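Local coordinates for protein TonB-dependent siderophore receptor (Pseudomonas aeruginosa 39016, PDB 5NEC) that probably takes up iron-loaded siderophores, and siderophore-drug conjugates, across the outer membrane by TonB-dependent transport through a plugged beta-barrel, at residues Gly132-Phe137 with Asn481-Leu486; Phe357-Ser362 with Asp439-Asn444; Glu548-Ser553 with Gly590-Lys595. All blocks are in the same frame, centred on the assembly; numbering follows the deposited sequence.

In the fold
All three contacts reach the antiparallel strands of the barrel, but only contact 1 joins the wall to the plug. Its loop 132-137 follows strand 124-130 of the five-stranded plug sheet and meets strand 471-488. Contact 2 pairs the wall strands 357-379 and 426-444 and falls, in sequence, between the two halves of contact 1; the centres of the two lie about 15 Å apart, with nearest atoms about 6 Å apart. Contact 3, later in the chain, joins strand 550-561 to the turn before strand 596-609, its centre about 28 Å from the centre of each of the others. Contacts 2 and 3 thus hold parts of the wall to one another, while contact 1 ties the plug to it, as in plugged TonB-dependent receptors.

Contact 1 (Gly132-Phe137 with Asn481-Leu486); sequences GPNSAF and NWQAGL
The contact belongs to the interface between plug and barrel: the loop 132-137, which follows plug strand 124-130, meets side chains of barrel strand 481-486. Two of these, Asn481 and Gln483, alternate with Trp482 along the strand; their CB atoms point toward the loop while that of Trp482 points away, consistent with the alternation of side chains along a strand. Gln483 meets the loop backbone at two groups. Its CG sits between the backbone N and the carbonyl carbon (chi1 67°), and the chain is extended beyond, carrying the amide to the loop backbone. Gln483 OE1 accepts a short, nearly straight bond from Ser135 N at 2.6 Å, with an N-H...O angle of 168° and the donor tilted from the carbonyl plane. On the other branch Gln483 NE2 gives a weak bond to Pro133 O at 3.4 Å, so one amide spans two backbone groups. Next to it, Ser135 OG donates to Asn481 OD1 at 2.6 Å, approaching from above the carbonyl plane; the same hydroxyl is 3.3 Å from Gln483 OE1. Ser135 is thus held through both its backbone N-H and its hydroxyl. Beyond the pair of segments, Ser135 O receives a weak bond from Arg454 of the neighbouring wall strand, and Pro133 touches Ala501. Polar side chains of the inner wall gripping a plug loop are characteristic of the plugged barrel of TonB-dependent receptors.

Contact 2 (Phe357-Ser362 with Asp439-Asn444); sequences FKNSFS and DTIDLN
Asn359 ND2 and Asp439 OD2 form the shortest polar bond between strands 357-362 and 439-444, at 2.6 Å. Asp439 OD2 uses its syn lone pair and lies close to the amide plane of Asn359; amide and carboxylate planes are 28° apart, nearly coplanar. Asp439 CG, anti to its backbone N (chi1 -169°), brings the carboxylate toward the neighbouring strand, where OD2 takes the amide N-H. The two side chains come from positions offset by two residues in the register, since Asn359 pairs with Ile441 and Asp439 with Phe361, so the bond runs diagonally over one face of the sheet. Ile441 CG1 packs 3.6 Å from Asn359 ND2.

Beneath them the backbones run antiparallel, at 166° with axes 4.5 Å apart. Ser360 and Thr440 form a hydrogen-bonded pair with two good bonds: Ser360 N donates to Thr440 O, and Thr440 N returns a bond to Ser360 O at 2.8 Å. Toward the far end Asp442 N donates to Lys358 O, which also receives a CA-H...O contact from Ile441.

Phe357 lies against Ile441, Asp442 and Leu443 where strand 357-379 begins. Leu443 CD2 sits over the centre of the Phe357 ring, 4.2 Å from the centroid and almost on the normal, a CH-pi contact, while Phe357 CB rests 3.7 Å from Ile441 CG2. Lys358 and Asp442 run side by side on the face that also carries Ser360 and Thr440; Lys358 NZ and Asp442 OD2, 5.0 Å apart, are near but not in contact. On this face Thr440 OG1 bonds to Thr44 OG1, so paired neighbours 357-379 and 426-444 meet the N-terminal part of the chain, as in the antiparallel barrel wall of a TonB-dependent receptor.

Contact 3 (Glu548-Ser553 with Gly590-Lys595); sequences ERLELS and GKLTEK
The guanidinium of Arg549 meets Glu594 at its edge: Glu594 OE2 lies near the guanidinium plane, 3.0 Å from Arg549 NH1, and forms a salt bridge. The bridge joins two turn regions of the beta-barrel: Arg549 and Leu550 form a classic beta bulge opposite Phe545, at the start of strand 550-561, and Gly590 marks the corner at which the chain leaves strand 579-589. The carboxylate is turned 83° from the guanidinium plane, so one oxygen carries the bridge while Glu594 OE1 is 3.6 Å from Arg549 NH1. Arg549 reaches it with a chain extended from CG to NE, and Glu594 meets it with a chain bent at chi2 (-61°). Both residues are exposed at the surface.

Leu550 and Gly590 are an antiparallel non-hydrogen-bonded pair with CA atoms 4.4 Å apart. Gly590 CA makes a CA-H...O contact with Arg549 O at 3.1 Å, at a phi of 125° that a residue with a CB would rarely adopt; a CB here would also clash with that oxygen. Arg549 O accepts Lys591 N at 2.8 Å as well, the donor standing above the carbonyl plane.

Among the side chains, the rest of the contact is made by aliphatic atoms. The extended Lys591 chain crosses that of Arg549 at their CD atoms, though the like charges of Lys591 NZ and Arg549 NH1 stay 5.0 Å apart; Glu594 may help to offset them. Leu592 also touches Val598 of the following strand. Leu550 CB lies 3.3 Å from Lys591 O, and Leu592 CD2 meets both methyls of Leu550, coming to 3.8 Å from Leu550 CD1.

Contact 1 (Gly132-Phe137 with Asn481-Leu486)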
loop_
_atom_site.group_PDB
_atom_site.type_symbol
_atom_site.label_atom_id
_atom_site.label_comp_id
_atom_site.label_asym_id
_atom_site.label_seq_id
_atom_site.Cartn_x
_atom_site.Cartn_y
_atom_site.Cartn_z
ATOM N N GLY A 132 -4.202 11.971 7.403
ATOM C CA GLY A 132 -3.447 12.632 8.463
ATOM C C GLY A 132 -3.250 11.643 9.588
ATOM O O GLY A 132 -3.670 10.489 9.476
ATOM N N PRO A 133 -2.628 12.088 10.695
ATOM C CA PRO A 133 -2.334 11.162 11.798
ATOM C C PRO A 133 -3.575 10.662 12.548
ATOM O O PRO A 133 -4.666 11.257 12.438
ATOM C CB PRO A 133 -1.436 11.989 12.720
ATOM C CG PRO A 133 -1.845 13.398 12.449
ATOM C CD PRO A 133 -2.168 13.462 10.987
ATOM N N ASN A 134 -3.379 9.564 13.283
ATOM C CA ASN A 134 -4.417 8.915 14.084
ATOM C C ASN A 134 -3.746 8.156 15.256
ATOM O O ASN A 134 -3.194 7.069 15.058
ATOM C CB ASN A 134 -5.243 7.974 13.188
ATOM C CG ASN A 134 -6.467 7.387 13.887
ATOM O OD1 ASN A 134 -6.684 7.571 15.077
ATOM N ND2 ASN A 134 -7.270 6.646 13.128
ATOM N N SER A 135 -3.802 8.738 16.463
ATOM C CA SER A 135 -3.203 8.171 17.704
ATOM C C SER A 135 -3.619 6.731 18.049
ATOM O O SER A 135 -2.895 6.043 18.766
ATOM C CB SER A 135 -3.536 9.057 18.919
ATOM O OG SER A 135 -2.907 10.326 18.844
ATOM N N ALA A 136 -4.802 6.312 17.583
ATOM C CA ALA A 136 -5.252 4.909 17.650
ATOM C C ALA A 136 -4.204 3.888 17.144
ATOM O O ALA A 136 -4.069 2.814 17.730
ATOM C CB ALA A 136 -6.564 4.741 16.882
ATOM N N PHE A 137 -3.492 4.231 16.061
ATOM C CA PHE A 137 -2.359 3.446 15.543
ATOM C C PHE A 137 -1.025 4.145 15.878
ATOM O O PHE A 137 -0.985 5.368 16.046
ATOM C CB PHE A 137 -2.472 3.245 14.010
ATOM C CG PHE A 137 -3.869 2.894 13.507
ATOM C CD1 PHE A 137 -4.762 3.893 13.099
ATOM C CD2 PHE A 137 -4.275 1.559 13.381
ATOM C CE1 PHE A 137 -6.030 3.570 12.622
ATOM C CE2 PHE A 137 -5.546 1.239 12.890
ATOM C CZ PHE A 137 -6.424 2.243 12.517
ATOM N N ASN A 481 2.475 11.510 21.377
ATOM C CA ASN A 481 1.601 11.887 20.286
ATOM C C ASN A 481 0.193 12.195 20.806
ATOM O O ASN A 481 -0.328 11.459 21.629
ATOM C CB ASN A 481 1.580 10.754 19.270
ATOM C CG ASN A 481 0.599 10.998 18.176
ATOM O OD1 ASN A 481 -0.394 10.284 18.057
ATOM N ND2 ASN A 481 0.845 12.040 17.382
ATOM N N TRP A 482 -0.401 13.296 20.362
ATOM C CA TRP A 482 -1.769 13.611 20.751
ATOM C C TRP A 482 -2.505 14.452 19.735
ATOM O O TRP A 482 -1.890 15.149 18.933
ATOM C CB TRP A 482 -1.829 14.249 22.148
ATOM C CG TRP A 482 -1.297 15.633 22.282
ATOM C CD1 TRP A 482 -0.035 15.989 22.654
ATOM C CD2 TRP A 482 -2.031 16.863 22.111
ATOM N NE1 TRP A 482 0.076 17.369 22.704
ATOM C CE2 TRP A 482 -1.131 17.928 22.379
ATOM C CE3 TRP A 482 -3.360 17.171 21.756
ATOM C CZ2 TRP A 482 -1.518 19.281 22.299
ATOM C CZ3 TRP A 482 -3.746 18.522 21.673
ATOM C CH2 TRP A 482 -2.825 19.555 21.946
ATOM N N GLN A 483 -3.834 14.354 19.762
ATOM C CA GLN A 483 -4.667 15.067 18.801
ATOM C C GLN A 483 -6.026 15.426 19.354
ATOM O O GLN A 483 -6.535 14.760 20.253
ATOM C CB GLN A 483 -4.836 14.241 17.529
ATOM C CG GLN A 483 -5.632 12.969 17.729
ATOM C CD GLN A 483 -5.600 12.065 16.535
ATOM O OE1 GLN A 483 -5.341 10.870 16.675
ATOM N NE2 GLN A 483 -5.869 12.618 15.345
ATOM N N ALA A 484 -6.602 16.477 18.779
ATOM C CA ALA A 484 -7.896 16.990 19.173
ATOM C C ALA A 484 -8.690 17.396 17.945
ATOM O O ALA A 484 -8.136 17.981 17.011
ATOM C CB ALA A 484 -7.726 18.176 20.095
ATOM N N GLY A 485 -9.987 17.080 17.955
ATOM C CA GLY A 485 -10.893 17.434 16.868
ATOM C C GLY A 485 -12.207 18.002 17.375
ATOM O O GLY A 485 -12.676 17.655 18.455
ATOM N N LEU A 486 -12.788 18.890 16.577
ATOM C CA LEU A 486 -14.064 19.531 16.867
ATOM C C LEU A 486 -14.950 19.342 15.642
ATOM O O LEU A 486 -14.512 19.612 14.533
ATOM C CB LEU A 486 -13.827 21.016 17.135
ATOM C CG LEU A 486 -15.033 21.863 17.531
ATOM C CD1 LEU A 486 -15.510 21.475 18.923
ATOM C CD2 LEU A 486 -14.689 23.346 17.461
#

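Contact 2 (Phe357-Ser362 with Asp439-Asn444)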
loop_
_atom_site.group_PDB
_atom_site.type_symbol
_atom_site.label_atom_id
_atom_site.label_comp_id
_atom_site.label_asym_id
_atom_site.label_seq_id
_atom_site.Cartn_x
_atom_site.Cartn_y
_atom_site.Cartn_z
ATOM N N PHE A 357 -23.100 13.801 29.001
ATOM C CA PHE A 357 -22.578 13.563 27.656
ATOM C C PHE A 357 -22.194 12.094 27.526
ATOM O O PHE A 357 -21.698 11.477 28.457
ATOM C CB PHE A 357 -21.365 14.453 27.353
ATOM C CG PHE A 357 -21.534 15.898 27.742
ATOM C CD1 PHE A 357 -22.471 16.731 27.120
ATOM C CD2 PHE A 357 -20.779 16.409 28.781
ATOM C CE1 PHE A 357 -22.620 18.055 27.529
ATOM C CE2 PHE A 357 -20.905 17.743 29.169
ATOM C CZ PHE A 357 -21.836 18.562 28.550
ATOM N N LYS A 358 -22.412 11.533 26.347
ATOM C CA LYS A 358 -21.897 10.233 25.998
ATOM C C LYS A 358 -20.399 10.357 25.690
ATOM O O LYS A 358 -19.972 11.294 25.001
ATOM C CB LYS A 358 -22.605 9.729 24.748
ATOM C CG LYS A 358 -22.382 8.255 24.443
ATOM C CD LYS A 358 -22.916 7.923 23.072
ATOM C CE LYS A 358 -22.814 6.442 22.806
ATOM N NZ LYS A 358 -23.338 6.112 21.449
ATOM N N ASN A 359 -19.620 9.394 26.189
ATOM C CA ASN A 359 -18.207 9.277 25.887
ATOM C C ASN A 359 -17.988 7.924 25.205
ATOM O O ASN A 359 -18.002 6.897 25.878
ATOM C CB ASN A 359 -17.385 9.338 27.166
ATOM C CG ASN A 359 -17.369 10.713 27.799
ATOM O OD1 ASN A 359 -18.399 11.202 28.315
ATOM N ND2 ASN A 359 -16.211 11.342 27.789
ATOM N N SER A 360 -17.795 7.939 23.883
ATOM C CA SER A 360 -17.428 6.748 23.136
ATOM C C SER A 360 -15.908 6.682 23.076
ATOM O O SER A 360 -15.269 7.545 22.464
ATOM C CB SER A 360 -18.040 6.785 21.749
ATOM O OG SER A 360 -19.450 6.747 21.887
ATOM N N PHE A 361 -15.333 5.677 23.744
ATOM C CA PHE A 361 -13.899 5.639 23.978
ATOM C C PHE A 361 -13.255 4.331 23.518
ATOM O O PHE A 361 -13.927 3.318 23.300
ATOM C CB PHE A 361 -13.588 5.891 25.461
ATOM C CG PHE A 361 -13.753 4.685 26.330
ATOM C CD1 PHE A 361 -15.004 4.336 26.807
ATOM C CD2 PHE A 361 -12.661 3.893 26.680
ATOM C CE1 PHE A 361 -15.171 3.203 27.620
ATOM C CE2 PHE A 361 -12.828 2.753 27.473
ATOM C CZ PHE A 361 -14.077 2.416 27.946
ATOM N N SER A 362 -11.933 4.392 23.361
ATOM C CA SER A 362 -11.103 3.202 23.236
ATOM C C SER A 362 -9.747 3.436 23.884
ATOM O O SER A 362 -9.169 4.501 23.741
ATOM C CB SER A 362 -10.932 2.813 21.776
ATOM O OG SER A 362 -10.358 1.513 21.694
ATOM N N ASP A 439 -11.150 9.242 22.931
ATOM C CA ASP A 439 -12.510 9.536 23.399
ATOM C C ASP A 439 -13.228 10.509 22.467
ATOM O O ASP A 439 -12.670 11.527 22.104
ATOM C CB ASP A 439 -12.478 10.122 24.815
ATOM C CG ASP A 439 -13.881 10.208 25.465
ATOM O OD1 ASP A 439 -14.808 9.565 24.941
ATOM O OD2 ASP A 439 -14.044 10.898 26.503
ATOM N N THR A 440 -14.467 10.180 22.106
ATOM C CA THR A 440 -15.373 11.096 21.416
ATOM C C THR A 440 -16.538 11.448 22.344
ATOM O O THR A 440 -17.239 10.563 22.827
ATOM C CB THR A 440 -15.913 10.487 20.110
ATOM O OG1 THR A 440 -14.852 10.428 19.162
ATOM C CG2 THR A 440 -17.041 11.337 19.493
ATOM N N ILE A 441 -16.737 12.742 22.561
ATOM C CA ILE A 441 -17.774 13.246 23.460
ATOM C C ILE A 441 -18.866 13.911 22.630
ATOM O O ILE A 441 -18.574 14.832 21.877
ATOM C CB ILE A 441 -17.171 14.252 24.466
ATOM C CG1 ILE A 441 -15.873 13.669 25.072
ATOM C CG2 ILE A 441 -18.197 14.597 25.518
ATOM C CD1 ILE A 441 -15.188 14.516 26.121
ATOM N N ASP A 442 -20.105 13.432 22.727
ATOM C CA ASP A 442 -21.256 14.130 22.112
ATOM C C ASP A 442 -21.723 15.175 23.089
ATOM O O ASP A 442 -22.300 14.835 24.120
ATOM C CB ASP A 442 -22.435 13.205 21.824
ATOM C CG ASP A 442 -22.136 12.171 20.779
ATOM O OD1 ASP A 442 -21.440 12.498 19.790
ATOM O OD2 ASP A 442 -22.614 11.021 20.943
ATOM N N LEU A 443 -21.461 16.443 22.775
ATOM C CA LEU A 443 -21.893 17.559 23.619
ATOM C C LEU A 443 -23.407 17.781 23.468
ATOM O O LEU A 443 -24.117 17.887 24.458
ATOM C CB LEU A 443 -21.087 18.823 23.308
ATOM C CG LEU A 443 -19.570 18.687 23.530
ATOM C CD1 LEU A 443 -18.842 19.941 23.060
ATOM C CD2 LEU A 443 -19.223 18.399 24.982
ATOM N N ASN A 444 -23.872 17.855 22.225
ATOM C CA ASN A 444 -25.303 17.762 21.870
ATOM C C ASN A 444 -25.384 17.194 20.452
ATOM O O ASN A 444 -24.372 16.718 19.943
ATOM C CB ASN A 444 -26.028 19.119 22.011
ATOM C CG ASN A 444 -25.398 20.230 21.180
ATOM O OD1 ASN A 444 -24.869 20.015 20.078
ATOM N ND2 ASN A 444 -25.461 21.440 21.710
#

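Contact 3 (Glu548-Ser553 with Gly590-Lys595)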
loop_
_atom_site.group_PDB
_atom_site.type_symbol
_atom_site.label_atom_id
_atom_site.label_comp_id
_atom_site.label_asym_id
_atom_site.label_seq_id
_atom_site.Cartn_x
_atom_site.Cartn_y
_atom_site.Cartn_z
ATOM N N GLU A 548 -28.125 9.222 2.236
ATOM C CA GLU A 548 -26.795 8.786 2.702
ATOM C C GLU A 548 -26.145 7.695 1.836
ATOM O O GLU A 548 -25.464 6.806 2.357
ATOM C CB GLU A 548 -26.862 8.328 4.163
ATOM C CG GLU A 548 -27.476 9.353 5.113
ATOM C CD GLU A 548 -28.110 8.717 6.344
ATOM O OE1 GLU A 548 -28.576 7.558 6.248
ATOM O OE2 GLU A 548 -28.154 9.382 7.404
ATOM N N ARG A 549 -26.368 7.768 0.523
ATOM C CA ARG A 549 -25.726 6.868 -0.438
ATOM C C ARG A 549 -24.608 7.549 -1.223
ATOM O O ARG A 549 -23.934 6.877 -1.996
ATOM C CB ARG A 549 -26.756 6.315 -1.419
ATOM C CG ARG A 549 -27.799 5.432 -0.782
ATOM C CD ARG A 549 -28.784 4.939 -1.812
ATOM N NE ARG A 549 -29.851 4.156 -1.191
ATOM C CZ ARG A 549 -30.979 3.776 -1.797
ATOM N NH1 ARG A 549 -31.225 4.101 -3.073
ATOM N NH2 ARG A 549 -31.878 3.063 -1.116
ATOM N N LEU A 550 -24.443 8.866 -1.044
ATOM C CA LEU A 550 -23.397 9.664 -1.684
ATOM C C LEU A 550 -22.708 10.504 -0.616
ATOM O O LEU A 550 -23.363 11.323 0.017
ATOM C CB LEU A 550 -24.012 10.603 -2.730
ATOM C CG LEU A 550 -23.059 11.494 -3.550
ATOM C CD1 LEU A 550 -22.165 10.651 -4.445
ATOM C CD2 LEU A 550 -23.833 12.512 -4.374
ATOM N N GLU A 551 -21.402 10.309 -0.419
ATOM C CA GLU A 551 -20.634 11.133 0.521
ATOM C C GLU A 551 -19.712 12.076 -0.266
ATOM O O GLU A 551 -18.956 11.615 -1.112
ATOM C CB GLU A 551 -19.843 10.250 1.510
ATOM C CG GLU A 551 -20.681 9.631 2.650
ATOM C CD GLU A 551 -20.017 9.650 4.043
ATOM O OE1 GLU A 551 -19.483 10.719 4.422
ATOM O OE2 GLU A 551 -20.050 8.594 4.752
ATOM N N LEU A 552 -19.817 13.380 -0.014
ATOM C CA LEU A 552 -18.883 14.368 -0.552
ATOM C C LEU A 552 -18.008 14.908 0.574
ATOM O O LEU A 552 -18.492 15.080 1.680
ATOM C CB LEU A 552 -19.634 15.507 -1.253
ATOM C CG LEU A 552 -20.584 15.093 -2.381
ATOM C CD1 LEU A 552 -21.111 16.327 -3.097
ATOM C CD2 LEU A 552 -19.904 14.182 -3.390
ATOM N N SER A 553 -16.722 15.144 0.288
ATOM C CA SER A 553 -15.725 15.604 1.270
ATOM C C SER A 553 -14.871 16.727 0.701
ATOM O O SER A 553 -14.575 16.749 -0.488
ATOM C CB SER A 553 -14.766 14.467 1.667
ATOM O OG SER A 553 -15.350 13.561 2.577
ATOM N N GLY A 590 -20.074 6.958 -3.797
ATOM C CA GLY A 590 -21.418 6.367 -3.746
ATOM C C GLY A 590 -22.291 6.634 -4.977
ATOM O O GLY A 590 -21.783 6.818 -6.078
ATOM N N LYS A 591 -23.611 6.651 -4.783
ATOM C CA LYS A 591 -24.591 6.767 -5.884
ATOM C C LYS A 591 -24.923 8.212 -6.251
ATOM O O LYS A 591 -25.254 9.019 -5.389
ATOM C CB LYS A 591 -25.884 6.006 -5.556
ATOM C CG LYS A 591 -25.702 4.503 -5.719
ATOM C CD LYS A 591 -26.875 3.670 -5.276
ATOM C CE LYS A 591 -26.450 2.211 -5.246
ATOM N NZ LYS A 591 -27.565 1.296 -4.882
ATOM N N LEU A 592 -24.830 8.524 -7.542
ATOM C CA LEU A 592 -25.267 9.817 -8.062
ATOM C C LEU A 592 -26.756 9.736 -8.427
ATOM O O LEU A 592 -27.539 10.613 -8.068
ATOM C CB LEU A 592 -24.422 10.213 -9.272
ATOM C CG LEU A 592 -22.924 10.390 -8.992
ATOM C CD1 LEU A 592 -22.155 10.505 -10.298
ATOM C CD2 LEU A 592 -22.667 11.602 -8.109
ATOM N N THR A 593 -27.116 8.683 -9.158
ATOM C CA THR A 593 -28.497 8.281 -9.398
ATOM C C THR A 593 -28.598 6.812 -9.001
ATOM O O THR A 593 -27.647 6.243 -8.481
ATOM C CB THR A 593 -28.882 8.444 -10.880
ATOM O OG1 THR A 593 -28.196 7.458 -11.660
ATOM C CG2 THR A 593 -28.547 9.842 -11.380
ATOM N N GLU A 594 -29.747 6.197 -9.238
ATOM C CA GLU A 594 -29.931 4.782 -8.911
ATOM C C GLU A 594 -29.005 3.856 -9.691
ATOM O O GLU A 594 -28.604 2.815 -9.167
ATOM C CB GLU A 594 -31.390 4.359 -9.133
ATOM C CG GLU A 594 -32.358 4.911 -8.089
ATOM C CD GLU A 594 -32.025 4.449 -6.673
ATOM O OE1 GLU A 594 -31.536 3.303 -6.520
ATOM O OE2 GLU A 594 -32.241 5.233 -5.714
ATOM N N LYS A 595 -28.664 4.241 -10.919
ATOM C CA LYS A 595 -27.829 3.418 -11.800
ATOM C C LYS A 595 -26.360 3.849 -11.898
ATOM O O LYS A 595 -25.543 3.082 -12.376
ATOM C CB LYS A 595 -28.435 3.414 -13.199
ATOM C CG LYS A 595 -29.858 2.913 -13.270
ATOM C CD LYS A 595 -30.305 2.886 -14.730
ATOM C CE LYS A 595 -31.494 1.977 -14.924
ATOM N NZ LYS A 595 -31.966 2.105 -16.319
#